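Local structure of BIS(5'-nucleosyl)-tetraphosphatase (Diadenosine tetraphosphatase), putative (Plasmodium falciparum, 5CFI) at residues 122-127 against 139-144; 16-21 against 105-110. The protein is a Nudix hydrolase that probably cleaves diadenosine tetraphosphate asymmetrically. All coordinates share one frame; numbering follows the deposited sequence.

How the contacts relate
From the N terminus, strand 6-16 ends at contact 2, where its last residue meets the turn after strand 92-103. The two strands run parallel in the mixed sheet, so contact 2 joins the loops that leave them. It closes a long span that includes helix 57-69 and much of the sheet. The chain then forms strand 116-122 and leaves it at contact 1. There 122-127 meets helix 134-148, and a short span is closed, made of loop and the first turn of the helix. The contacts are in series, neither nested nor crossed. The centres of contact 1 and contact 2 lie about 16 Å apart. Contact 2 is at the surface, while contact 1 is partly buried.

Contact 1 (122-127 against 139-144); sequences IGSHES and LLKEAE
Ser124 meets Leu140 and Glu144 in a mixed polar and apolar contact. It joins the loop after strand 116-122 to helix 134-148, the C-terminal helix packed against the sheet of this Nudix fold. The carboxylate of Glu144 faces the start of the short 3-10 segment 124-125. Ser124 N donates to Glu144 OE2 at 2.9 Å, and the bond is nearly straight at 171°. It arrives on the syn side of the oxygen, a little out of the carboxylate plane. Ser124 OG is directed at the other oxygen, Glu144 OE1, as a likely donor, but its exact geometry is doubtful. The hydroxyl lies between the backbone N and the carbonyl carbon (chi1 67°). This turns it to the same carboxylate as its own N-H.

Beside the polar pair the contact is apolar. Ser124 CB rests on Leu140 CB at 3.6 Å. The CD1 branch of Leu140 reaches past Ser124 to the strand end and meets Ile122 CD1 at 3.9 Å. These two side chains cross at about a right angle. Leu132 of the loop and Phe32 of strand 30-37 also touch Leu140. At the edge, Lys141 CG lies 4.1 Å from Ser124 CB.

The loop is also braced from within. Ser127 OG donates to Ser124 O at 2.9 Å, and Ser127 N also donates to that oxygen. Glu126 OE1 accepts from Gly123 N. The bond from Ser124 N would favour a negative charge on Glu144. If the hydroxyl bond holds too, the pair would limit rotation of the carboxylate.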
loop_
_atom_site.group_PDB
_atom_site.type_symbol
_atom_site.label_atom_id
_atom_site.label_comp_id
_atom_site.label_asym_id
_atom_site.label_seq_id
_atom_site.Cartn_x
_atom_site.Cartn_y
_atom_site.Cartn_z
ATOM N N ILE B 122 2.543 8.020 2.757
ATOM C CA ILE B 122 3.765 8.023 3.527
ATOM C C ILE B 122 4.972 7.558 2.735
ATOM O O ILE B 122 4.850 7.103 1.611
ATOM C CB ILE B 122 3.626 7.135 4.764
ATOM C CG1 ILE B 122 3.649 5.663 4.339
ATOM C CG2 ILE B 122 2.360 7.508 5.555
ATOM C CD1 ILE B 122 3.734 4.700 5.484
ATOM N N GLY B 123 6.147 7.690 3.338
ATOM C CA GLY B 123 7.369 7.174 2.753
ATOM C C GLY B 123 7.995 6.154 3.694
ATOM O O GLY B 123 7.614 6.044 4.863
ATOM N N SER B 124 8.950 5.395 3.173
ATOM C CA SER B 124 9.634 4.376 3.943
ATOM C C SER B 124 10.326 4.931 5.193
ATOM O O SER B 124 10.483 4.207 6.189
ATOM C CB SER B 124 10.655 3.675 3.064
ATOM O OG SER B 124 11.689 4.582 2.726
ATOM N N HIS B 125 10.753 6.195 5.150
ATOM C CA HIS B 125 11.371 6.819 6.331
ATOM C C HIS B 125 10.361 7.055 7.468
ATOM O O HIS B 125 10.744 7.292 8.618
ATOM C CB HIS B 125 12.057 8.143 5.962
ATOM C CG HIS B 125 11.113 9.236 5.558
ATOM N ND1 HIS B 125 10.560 9.317 4.300
ATOM C CD2 HIS B 125 10.641 10.305 6.246
ATOM C CE1 HIS B 125 9.781 10.384 4.227
ATOM N NE2 HIS B 125 9.814 11.001 5.390
ATOM N N GLU B 126 9.077 6.987 7.144
ATOM C CA GLU B 126 8.049 7.210 8.133
ATOM C C GLU B 126 7.537 5.887 8.646
ATOM O O GLU B 126 6.479 5.845 9.257
ATOM C CB GLU B 126 6.886 8.013 7.564
ATOM C CG GLU B 126 7.252 9.375 7.054
ATOM C CD GLU B 126 6.081 10.047 6.395
ATOM O OE1 GLU B 126 6.055 10.118 5.151
ATOM O OE2 GLU B 126 5.174 10.498 7.123
ATOM N N SER B 127 8.292 4.818 8.406
ATOM C CA SER B 127 7.872 3.479 8.801
ATOM C C SER B 127 7.611 3.335 10.304
ATOM O O SER B 127 6.519 2.904 10.713
ATOM C CB SER B 127 8.909 2.447 8.364
ATOM O OG SER B 127 8.707 2.076 7.011
ATOM N N LEU B 139 9.168 -3.461 2.225
ATOM C CA LEU B 139 8.351 -3.317 1.028
ATOM C C LEU B 139 8.450 -1.911 0.462
ATOM O O LEU B 139 8.708 -1.724 -0.742
ATOM C CB LEU B 139 6.888 -3.640 1.313
ATOM C CG LEU B 139 5.988 -3.264 0.142
ATOM C CD1 LEU B 139 6.293 -4.201 -0.972
ATOM C CD2 LEU B 139 4.533 -3.325 0.496
ATOM N N LEU B 140 8.238 -0.932 1.334
ATOM C CA LEU B 140 8.348 0.465 0.948
ATOM C C LEU B 140 9.737 0.798 0.419
ATOM O O LEU B 140 9.852 1.491 -0.588
ATOM C CB LEU B 140 8.019 1.382 2.125
ATOM C CG LEU B 140 6.589 1.326 2.643
ATOM C CD1 LEU B 140 6.306 2.553 3.457
ATOM C CD2 LEU B 140 5.634 1.224 1.490
ATOM N N LYS B 141 10.780 0.304 1.088
ATOM C CA LYS B 141 12.162 0.556 0.678
ATOM C C LYS B 141 12.431 0.046 -0.742
ATOM O O LYS B 141 12.922 0.784 -1.602
ATOM C CB LYS B 141 13.142 -0.103 1.642
ATOM C CG LYS B 141 13.251 0.546 3.014
ATOM C CD LYS B 141 14.320 -0.147 3.872
ATOM C CE LYS B 141 14.570 0.610 5.189
ATOM N NZ LYS B 141 13.403 0.549 6.119
ATOM N N GLU B 142 12.111 -1.222 -0.977
ATOM C CA GLU B 142 12.286 -1.834 -2.285
ATOM C C GLU B 142 11.471 -1.126 -3.368
ATOM O O GLU B 142 11.957 -0.875 -4.471
ATOM C CB GLU B 142 11.891 -3.300 -2.235
ATOM C CG GLU B 142 12.952 -4.231 -1.729
ATOM C CD GLU B 142 12.583 -5.685 -1.989
ATOM O OE1 GLU B 142 12.352 -6.047 -3.166
ATOM O OE2 GLU B 142 12.495 -6.463 -1.014
ATOM N N ALA B 143 10.228 -0.810 -3.038
ATOM C CA ALA B 143 9.366 -0.082 -3.950
ATOM C C ALA B 143 10.006 1.241 -4.329
ATOM O O ALA B 143 9.993 1.602 -5.484
ATOM C CB ALA B 143 7.974 0.147 -3.329
ATOM N N GLU B 144 10.561 1.959 -3.360
ATOM C CA GLU B 144 11.251 3.219 -3.661
ATOM C C GLU B 144 12.491 3.005 -4.548
ATOM O O GLU B 144 12.717 3.770 -5.498
ATOM C CB GLU B 144 11.637 3.945 -2.376
ATOM C CG GLU B 144 10.482 4.710 -1.727
ATOM C CD GLU B 144 10.647 4.874 -0.212
ATOM O OE1 GLU B 144 11.659 4.377 0.325
ATOM O OE2 GLU B 144 9.775 5.502 0.431
#

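Contact 2 (16-21 against 105-110); sequences LKKYNP and NNEENV
Asn106 and Leu16 form the hydrogen-bonded centre of this surface contact, where the end of strand 6-16 meets the turn after strand 92-103. Both OD1 and ND2 of Asn106 face Leu16, one near its N and the other near its O. Leu16 N donates to Asn106 OD1 at 2.7 Å. That bond is clear, and it lies in the carbonyl plane on a lone pair. Asn106 ND2 is placed to donate to Leu16 O, but this second bond is doubtful as modelled. The side chains of Leu16 and Asn106 cross at about a right angle.

A long salt bridge adds a charged interaction. Lys18 reaches across with an extended chain, and its NZ lies 3.5 Å from Glu107 OE1. Glu107 is bent at its second torsion (chi2 -83°), which folds its carboxylate toward the lysine.

Bonds within 105-110 shape the turn that presents Asn106. It is a type I beta turn, closed by Glu108 N donating to Asn105 O at 3.0 Å. Asn105 OD1 also accepts from Glu107 N, which makes an Asx turn. This donor stands well above the carbonyl plane, away from a lone pair.

Next to the contact, Lys17 pairs through its backbone with Lys29, and Leu16 touches Phe30. The OD1 bond gives Leu16 N an acceptor. If the second bond holds, the pair would also limit rotation of the amide. The exposed ion pair is probably weaker, since solvent would screen it.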
loop_
_atom_site.group_PDB
_atom_site.type_symbol
_atom_site.label_atom_id
_atom_site.label_comp_id
_atom_site.label_asym_id
_atom_site.label_seq_id
_atom_site.Cartn_x
_atom_site.Cartn_y
_atom_site.Cartn_z
ATOM N N LEU B 16 2.968 10.866 -6.610
ATOM C CA LEU B 16 4.093 11.751 -6.610
ATOM C C LEU B 16 3.881 12.743 -5.501
ATOM O O LEU B 16 2.816 13.299 -5.365
ATOM C CB LEU B 16 4.167 12.486 -7.923
ATOM C CG LEU B 16 4.879 11.853 -9.094
ATOM C CD1 LEU B 16 4.851 12.822 -10.245
ATOM C CD2 LEU B 16 6.297 11.537 -8.726
ATOM N N LYS B 17 4.910 12.978 -4.713
ATOM C CA LYS B 17 4.791 13.913 -3.628
ATOM C C LYS B 17 4.462 15.263 -4.177
ATOM O O LYS B 17 4.912 15.647 -5.215
ATOM C CB LYS B 17 6.067 13.971 -2.833
ATOM C CG LYS B 17 6.362 12.708 -2.071
ATOM C CD LYS B 17 7.662 12.818 -1.320
ATOM C CE LYS B 17 7.659 14.021 -0.411
ATOM N NZ LYS B 17 8.942 14.231 0.296
ATOM N N LYS B 18 3.632 15.979 -3.464
ATOM C CA LYS B 18 3.220 17.280 -3.887
ATOM C C LYS B 18 4.246 18.348 -3.592
ATOM O O LYS B 18 4.143 19.443 -4.076
ATOM C CB LYS B 18 1.883 17.597 -3.268
ATOM C CG LYS B 18 0.881 16.504 -3.525
ATOM C CD LYS B 18 -0.212 16.551 -2.510
ATOM C CE LYS B 18 -1.497 16.044 -3.098
ATOM N NZ LYS B 18 -2.575 16.454 -2.181
ATOM N N TYR B 19 5.224 18.034 -2.776
ATOM C CA TYR B 19 6.266 18.973 -2.461
ATOM C C TYR B 19 7.509 18.248 -2.045
ATOM O O TYR B 19 7.422 17.224 -1.443
ATOM C CB TYR B 19 5.800 19.842 -1.313
ATOM C CG TYR B 19 6.853 20.716 -0.698
ATOM C CD1 TYR B 19 7.377 21.764 -1.386
ATOM C CD2 TYR B 19 7.297 20.502 0.579
ATOM C CE1 TYR B 19 8.318 22.574 -0.820
ATOM C CE2 TYR B 19 8.244 21.311 1.153
ATOM C CZ TYR B 19 8.747 22.346 0.441
ATOM O OH TYR B 19 9.682 23.175 0.964
ATOM N N ASN B 20 8.667 18.787 -2.349
ATOM C CA ASN B 20 9.895 18.191 -1.895
ATOM C C ASN B 20 10.707 19.287 -1.241
ATOM O O ASN B 20 10.872 20.351 -1.809
ATOM C CB ASN B 20 10.655 17.543 -3.049
ATOM C CG ASN B 20 9.932 16.338 -3.608
ATOM O OD1 ASN B 20 10.017 15.227 -3.072
ATOM N ND2 ASN B 20 9.217 16.551 -4.699
ATOM N N PRO B 21 11.219 19.035 -0.033
ATOM C CA PRO B 21 11.990 20.027 0.719
ATOM C C PRO B 21 13.302 20.287 0.027
ATOM O O PRO B 21 13.808 21.421 0.035
ATOM C CB PRO B 21 12.236 19.343 2.073
ATOM C CG PRO B 21 11.285 18.175 2.094
ATOM C CD PRO B 21 11.135 17.759 0.689
ATOM N N ASN B 105 -3.737 10.273 -11.888
ATOM C CA ASN B 105 -4.028 11.591 -11.360
ATOM C C ASN B 105 -3.551 11.673 -9.920
ATOM O O ASN B 105 -4.127 11.043 -9.019
ATOM C CB ASN B 105 -5.519 11.885 -11.454
ATOM C CG ASN B 105 -5.895 13.210 -10.839
ATOM O OD1 ASN B 105 -5.036 14.027 -10.499
ATOM N ND2 ASN B 105 -7.197 13.443 -10.708
ATOM N N ASN B 106 -2.513 12.479 -9.709
ATOM C CA ASN B 106 -1.849 12.589 -8.425
ATOM C C ASN B 106 -2.735 13.153 -7.334
ATOM O O ASN B 106 -2.316 13.239 -6.183
ATOM C CB ASN B 106 -0.615 13.467 -8.558
ATOM C CG ASN B 106 0.585 12.877 -7.870
ATOM O OD1 ASN B 106 1.230 11.968 -8.395
ATOM N ND2 ASN B 106 0.878 13.365 -6.675
ATOM N N GLU B 107 -3.952 13.542 -7.703
ATOM C CA GLU B 107 -4.863 14.243 -6.808
ATOM C C GLU B 107 -6.135 13.455 -6.620
ATOM O O GLU B 107 -7.128 13.992 -6.101
ATOM C CB GLU B 107 -5.203 15.632 -7.362
ATOM C CG GLU B 107 -4.015 16.539 -7.554
ATOM C CD GLU B 107 -3.615 17.227 -6.274
ATOM O OE1 GLU B 107 -4.274 16.997 -5.226
ATOM O OE2 GLU B 107 -2.643 18.013 -6.321
ATOM N N GLU B 108 -6.109 12.204 -7.089
ATOM C CA GLU B 108 -7.187 11.249 -6.868
ATOM C C GLU B 108 -7.495 11.218 -5.383
ATOM O O GLU B 108 -6.587 11.237 -4.543
ATOM C CB GLU B 108 -6.790 9.860 -7.375
ATOM C CG GLU B 108 -7.922 8.853 -7.526
ATOM C CD GLU B 108 -8.922 9.195 -8.626
ATOM O OE1 GLU B 108 -8.522 9.727 -9.679
ATOM O OE2 GLU B 108 -10.126 8.916 -8.443
ATOM N N ASN B 109 -8.777 11.193 -5.054
ATOM C CA ASN B 109 -9.181 11.281 -3.666
ATOM C C ASN B 109 -9.578 9.930 -3.066
ATOM O O ASN B 109 -10.382 9.194 -3.624
ATOM C CB ASN B 109 -10.316 12.299 -3.526
ATOM C CG ASN B 109 -9.812 13.753 -3.589
ATOM O OD1 ASN B 109 -8.616 14.022 -3.411
ATOM N ND2 ASN B 109 -10.724 14.690 -3.846
ATOM N N VAL B 110 -8.973 9.619 -1.923
ATOM C CA VAL B 110 -9.286 8.431 -1.148
ATOM C C VAL B 110 -10.637 8.550 -0.439
ATOM O O VAL B 110 -10.906 9.532 0.266
ATOM C CB VAL B 110 -8.185 8.165 -0.101
ATOM C CG1 VAL B 110 -8.528 6.982 0.799
ATOM C CG2 VAL B 110 -6.854 7.953 -0.791
#